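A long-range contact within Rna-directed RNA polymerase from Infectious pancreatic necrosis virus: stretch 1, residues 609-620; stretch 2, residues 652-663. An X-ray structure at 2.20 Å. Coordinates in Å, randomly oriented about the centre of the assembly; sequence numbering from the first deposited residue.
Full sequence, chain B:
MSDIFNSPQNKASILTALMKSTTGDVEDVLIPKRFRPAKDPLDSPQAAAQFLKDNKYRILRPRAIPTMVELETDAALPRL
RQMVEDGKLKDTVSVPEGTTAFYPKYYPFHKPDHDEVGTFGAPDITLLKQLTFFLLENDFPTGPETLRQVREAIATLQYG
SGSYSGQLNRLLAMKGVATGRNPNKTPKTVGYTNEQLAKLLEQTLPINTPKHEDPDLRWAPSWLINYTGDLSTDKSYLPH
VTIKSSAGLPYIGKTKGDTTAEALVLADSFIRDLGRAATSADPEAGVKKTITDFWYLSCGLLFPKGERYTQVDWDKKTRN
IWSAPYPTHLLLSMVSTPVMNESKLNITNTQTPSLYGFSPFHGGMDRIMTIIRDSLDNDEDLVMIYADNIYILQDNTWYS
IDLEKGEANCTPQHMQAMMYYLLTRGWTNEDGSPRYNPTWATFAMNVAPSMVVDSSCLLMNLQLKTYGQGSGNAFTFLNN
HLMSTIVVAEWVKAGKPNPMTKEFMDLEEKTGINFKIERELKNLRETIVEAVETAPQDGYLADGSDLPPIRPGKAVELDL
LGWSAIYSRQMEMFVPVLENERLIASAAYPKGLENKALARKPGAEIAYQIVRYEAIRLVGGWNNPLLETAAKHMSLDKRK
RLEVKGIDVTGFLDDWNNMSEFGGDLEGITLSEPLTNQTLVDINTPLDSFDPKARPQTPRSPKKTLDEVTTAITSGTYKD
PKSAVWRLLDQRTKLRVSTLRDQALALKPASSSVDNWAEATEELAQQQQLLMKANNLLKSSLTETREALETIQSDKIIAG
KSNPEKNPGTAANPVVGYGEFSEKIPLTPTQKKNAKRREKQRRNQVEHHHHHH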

# COMPACT_ATOMS: atom_id res chain seq x y z
N GLN B 609 23.72 13.71 3.79
CA GLN B 609 23.69 15.15 3.53
C GLN B 609 23.82 15.45 2.04
O GLN B 609 23.07 16.26 1.51
CB GLN B 609 24.81 15.87 4.31
CG GLN B 609 24.58 15.92 5.82
CD GLN B 609 23.37 16.75 6.22
OE1 GLN B 609 23.22 17.92 5.82
NE2 GLN B 609 22.49 16.16 7.02
N ILE B 610 24.76 14.76 1.36
CA ILE B 610 24.96 14.89 -0.09
C ILE B 610 23.73 14.31 -0.82
O ILE B 610 23.23 14.95 -1.75
CB ILE B 610 26.28 14.21 -0.53
CG1 ILE B 610 27.51 14.92 0.12
CG2 ILE B 610 26.39 14.13 -2.07
CD1 ILE B 610 28.75 14.07 0.25
N VAL B 611 23.27 13.10 -0.41
CA VAL B 611 22.13 12.40 -0.99
C VAL B 611 20.87 13.32 -0.98
O VAL B 611 20.21 13.45 -2.00
CB VAL B 611 21.88 11.03 -0.29
CG1 VAL B 611 20.54 10.41 -0.70
CG2 VAL B 611 23.02 10.05 -0.57
N ARG B 612 20.56 13.95 0.16
CA ARG B 612 19.42 14.84 0.35
C ARG B 612 19.35 15.94 -0.73
O ARG B 612 18.31 16.12 -1.34
CB ARG B 612 19.48 15.47 1.75
CG ARG B 612 18.50 16.62 1.98
CD ARG B 612 19.02 17.57 3.04
NE ARG B 612 18.84 17.02 4.38
CZ ARG B 612 19.10 17.68 5.49
NH1 ARG B 612 19.57 18.93 5.44
NH2 ARG B 612 18.89 17.12 6.67
N TYR B 613 20.46 16.66 -0.96
CA TYR B 613 20.53 17.73 -1.96
C TYR B 613 20.57 17.20 -3.39
O TYR B 613 19.99 17.83 -4.26
CB TYR B 613 21.71 18.66 -1.67
CG TYR B 613 21.50 19.41 -0.37
CD1 TYR B 613 20.42 20.27 -0.20
CD2 TYR B 613 22.32 19.17 0.73
CE1 TYR B 613 20.17 20.91 1.01
CE2 TYR B 613 22.08 19.79 1.96
CZ TYR B 613 21.00 20.66 2.09
OH TYR B 613 20.79 21.33 3.27
N GLU B 614 21.17 16.02 -3.65
CA GLU B 614 21.18 15.44 -4.98
C GLU B 614 19.80 14.89 -5.37
O GLU B 614 19.37 15.10 -6.50
CB GLU B 614 22.25 14.32 -5.10
CG GLU B 614 23.69 14.79 -5.05
CD GLU B 614 24.16 15.67 -6.20
OE1 GLU B 614 23.84 16.87 -6.21
OE2 GLU B 614 24.89 15.15 -7.07
N ALA B 615 19.10 14.21 -4.43
CA ALA B 615 17.78 13.62 -4.67
C ALA B 615 16.73 14.69 -4.92
O ALA B 615 15.96 14.54 -5.86
CB ALA B 615 17.37 12.72 -3.53
N ILE B 616 16.74 15.80 -4.15
CA ILE B 616 15.79 16.90 -4.36
C ILE B 616 16.00 17.51 -5.80
O ILE B 616 15.02 17.84 -6.48
CB ILE B 616 15.78 17.96 -3.22
CG1 ILE B 616 14.45 18.74 -3.20
CG2 ILE B 616 16.97 18.92 -3.25
CD1 ILE B 616 13.23 17.99 -2.57
N ARG B 617 17.25 17.55 -6.28
CA ARG B 617 17.57 18.02 -7.63
C ARG B 617 17.04 17.03 -8.67
O ARG B 617 16.34 17.44 -9.59
CB ARG B 617 19.08 18.23 -7.80
CG ARG B 617 19.65 19.36 -6.96
CD ARG B 617 21.18 19.34 -6.96
NE ARG B 617 21.70 19.77 -8.26
CZ ARG B 617 22.94 19.56 -8.68
NH1 ARG B 617 23.81 18.91 -7.93
NH2 ARG B 617 23.32 20.01 -9.87
N LEU B 618 17.34 15.72 -8.50
CA LEU B 618 16.95 14.63 -9.39
C LEU B 618 15.46 14.52 -9.66
O LEU B 618 15.05 14.29 -10.81
CB LEU B 618 17.39 13.28 -8.81
CG LEU B 618 18.78 12.79 -9.04
CD1 LEU B 618 19.06 11.63 -8.13
CD2 LEU B 618 18.94 12.33 -10.45
N VAL B 619 14.66 14.60 -8.61
CA VAL B 619 13.22 14.40 -8.71
C VAL B 619 12.50 15.59 -9.34
O VAL B 619 11.35 15.44 -9.72
CB VAL B 619 12.57 14.00 -7.36
CG1 VAL B 619 13.08 12.62 -6.94
CG2 VAL B 619 12.80 15.06 -6.28
N GLY B 620 13.17 16.73 -9.49
CA GLY B 620 12.54 17.88 -10.13
C GLY B 620 13.06 19.25 -9.81
O GLY B 620 12.64 20.23 -10.43
N PHE B 652 28.13 4.30 0.07
CA PHE B 652 26.87 4.92 0.48
C PHE B 652 26.25 5.71 -0.66
O PHE B 652 25.05 5.62 -0.85
CB PHE B 652 27.08 5.83 1.70
CG PHE B 652 27.51 5.15 2.96
CD1 PHE B 652 26.75 4.12 3.51
CD2 PHE B 652 28.65 5.57 3.64
CE1 PHE B 652 27.14 3.49 4.70
CE2 PHE B 652 29.04 4.94 4.83
CZ PHE B 652 28.28 3.91 5.35
N LEU B 653 27.07 6.48 -1.43
CA LEU B 653 26.59 7.28 -2.55
C LEU B 653 26.15 6.38 -3.73
O LEU B 653 25.25 6.78 -4.47
CB LEU B 653 27.62 8.31 -3.00
CG LEU B 653 27.92 9.48 -2.04
CD1 LEU B 653 28.96 10.42 -2.63
CD2 LEU B 653 26.66 10.27 -1.68
N ASP B 654 26.74 5.17 -3.88
CA ASP B 654 26.33 4.21 -4.91
C ASP B 654 25.01 3.57 -4.48
O ASP B 654 24.08 3.45 -5.29
CB ASP B 654 27.40 3.11 -5.16
CG ASP B 654 28.71 3.55 -5.80
OD1 ASP B 654 28.68 4.38 -6.72
OD2 ASP B 654 29.77 2.97 -5.44
N ASP B 655 24.91 3.19 -3.19
CA ASP B 655 23.67 2.60 -2.66
C ASP B 655 22.86 3.66 -1.88
O ASP B 655 22.44 3.42 -0.75
CB ASP B 655 23.99 1.37 -1.79
CG ASP B 655 24.91 0.35 -2.45
OD1 ASP B 655 24.67 0.01 -3.63
OD2 ASP B 655 25.86 -0.11 -1.78
N TRP B 656 22.64 4.84 -2.51
CA TRP B 656 21.94 6.01 -1.93
C TRP B 656 20.43 5.81 -1.71
O TRP B 656 19.84 6.54 -0.92
CB TRP B 656 22.13 7.24 -2.85
CG TRP B 656 21.41 7.14 -4.16
CD1 TRP B 656 21.88 6.59 -5.32
CD2 TRP B 656 20.09 7.64 -4.46
NE1 TRP B 656 20.96 6.73 -6.32
CE2 TRP B 656 19.83 7.34 -5.82
CE3 TRP B 656 19.10 8.29 -3.70
CZ2 TRP B 656 18.61 7.64 -6.42
CZ3 TRP B 656 17.89 8.61 -4.32
CH2 TRP B 656 17.66 8.28 -5.65
N ASN B 657 19.83 4.86 -2.42
CA ASN B 657 18.39 4.58 -2.43
C ASN B 657 17.79 4.36 -1.05
O ASN B 657 16.75 4.94 -0.75
CB ASN B 657 18.09 3.40 -3.36
CG ASN B 657 18.60 3.65 -4.76
OD1 ASN B 657 19.79 3.49 -5.06
ND2 ASN B 657 17.76 4.21 -5.61
N ASN B 658 18.46 3.57 -0.20
CA ASN B 658 18.02 3.26 1.17
C ASN B 658 18.08 4.49 2.11
O ASN B 658 17.37 4.49 3.12
CB ASN B 658 18.83 2.09 1.76
CG ASN B 658 20.26 2.02 1.27
OD1 ASN B 658 20.58 1.28 0.33
ND2 ASN B 658 21.12 2.83 1.86
N MET B 659 18.89 5.51 1.78
CA MET B 659 19.04 6.76 2.53
C MET B 659 18.03 7.86 2.12
O MET B 659 17.99 8.92 2.76
CB MET B 659 20.44 7.32 2.30
CG MET B 659 21.55 6.49 2.85
SD MET B 659 23.06 7.46 2.89
CE MET B 659 23.89 6.63 4.20
N SER B 660 17.27 7.64 1.04
CA SER B 660 16.40 8.70 0.54
C SER B 660 14.95 8.28 0.43
O SER B 660 14.67 7.15 0.11
CB SER B 660 16.91 9.18 -0.81
OG SER B 660 16.13 10.24 -1.35
N GLU B 661 14.03 9.23 0.65
CA GLU B 661 12.58 9.00 0.48
C GLU B 661 12.24 8.84 -1.03
O GLU B 661 11.18 8.35 -1.36
CB GLU B 661 11.76 10.14 1.11
CG GLU B 661 11.87 11.49 0.41
CD GLU B 661 10.94 12.54 0.99
OE1 GLU B 661 9.71 12.27 1.04
OE2 GLU B 661 11.42 13.62 1.38
N PHE B 662 13.16 9.29 -1.91
CA PHE B 662 13.02 9.22 -3.37
C PHE B 662 13.79 8.05 -3.96
O PHE B 662 13.85 7.93 -5.18
CB PHE B 662 13.49 10.56 -4.00
CG PHE B 662 12.74 11.76 -3.47
CD1 PHE B 662 11.35 11.86 -3.60
CD2 PHE B 662 13.42 12.78 -2.80
CE1 PHE B 662 10.67 12.98 -3.10
CE2 PHE B 662 12.73 13.88 -2.29
CZ PHE B 662 11.36 13.97 -2.44
N GLY B 663 14.38 7.22 -3.10
CA GLY B 663 15.19 6.05 -3.48
C GLY B 663 14.48 4.98 -4.28
O GLY B 663 15.07 4.41 -5.21

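Residues 609-620 form part of a longer helix. Its backbone is held by i to i+4 hydrogen bonds, such as Ala 615 N to Val 611 O at 2.8 Å and Leu 618 N to Glu 614 O at 2.9 Å; the bond from Arg 617 N to Tyr 613 O, at 3.4 Å, is weak. A wider pi-type turn occupies 617-620, and Gly 620 has phi/psi of 156/-9, where a CB would be jammed against the carbonyl O of the preceding residue.

The second stretch is less regular. Its opening helix covers 652-654, and Asp 655, at phi/psi -100/50, is the first residue to leave helical values. A 3-10 segment follows at 657-659, with Met 659 N bonded to Trp 656 O at 3.0 Å, and a type I turn runs from Ser 660 to Gly 663, closed by Gly 663 N to Ser 660 O at 3.2 Å. Two side chains reinforce this path: Asn 657 ND2 donates to Gly 663 O (2.7 Å, N-H...O angle 168°), and Phe 662 N donates to Ser 660 OG (3.2 Å, 160°). At Gly 663 an ideal CB would lie 1.8 Å from Asn 657 O, a clash that glycine avoids.

The backbones approach most closely in two registers, Val 611 CA to Trp 656 CA at 6.5 Å and Ala 615 CA to Phe 662 CA at 6.6 Å. The paired helix residues are four apart, about one turn, so they fall on the same side of the helix. No hydrogen bond crosses between the stretches; the 487 Å² buried between them, both sides summed, is covered mainly by apolar side chains.

Val 611 contributes the largest covered area, 105 Å². Both of its methyls pack on Trp 656, with Val 611 CG2 3.7 Å from Trp 656 CB and Val 611 CG1 3.9 Å from Trp 656 CE3; Val 611 CG2 also lies 3.8 Å from Leu 653 CD2, and Val 611 CG1 lies 3.8 Å from Ser 660 CB. Leu 653 has a CA-to-CB bond directed sideways, but its m,t rotamer brings the side-chain end nearer the helix, where CD2 also meets Ile 610 CG2 at 3.9 Å.

One turn on, the small side chain of Ala 615 leaves room for several neighbours. Its CB is 3.5 Å from Ser 660 OG, a van der Waals contact because a methyl group offers no conventional hydrogen-bond donor or acceptor, and 4.2 Å from Trp 656 CZ3. Leu 618 CD1 makes a looser contact with the same indole, at 4.4 Å from Trp 656 CZ2.

Phe 662 closes the far end of the interface. Val 619 CG2 sits 4.0 Å from the centroid of the Phe 662 ring and only 6° off its normal, so this methyl makes a CH-pi contact over one face. Ala 615 CB lies at the ring edge, 4.0 Å from Phe 662 CD2, while Ile 616 CD1 approaches Phe 662 CE2 obliquely at 4.1 Å.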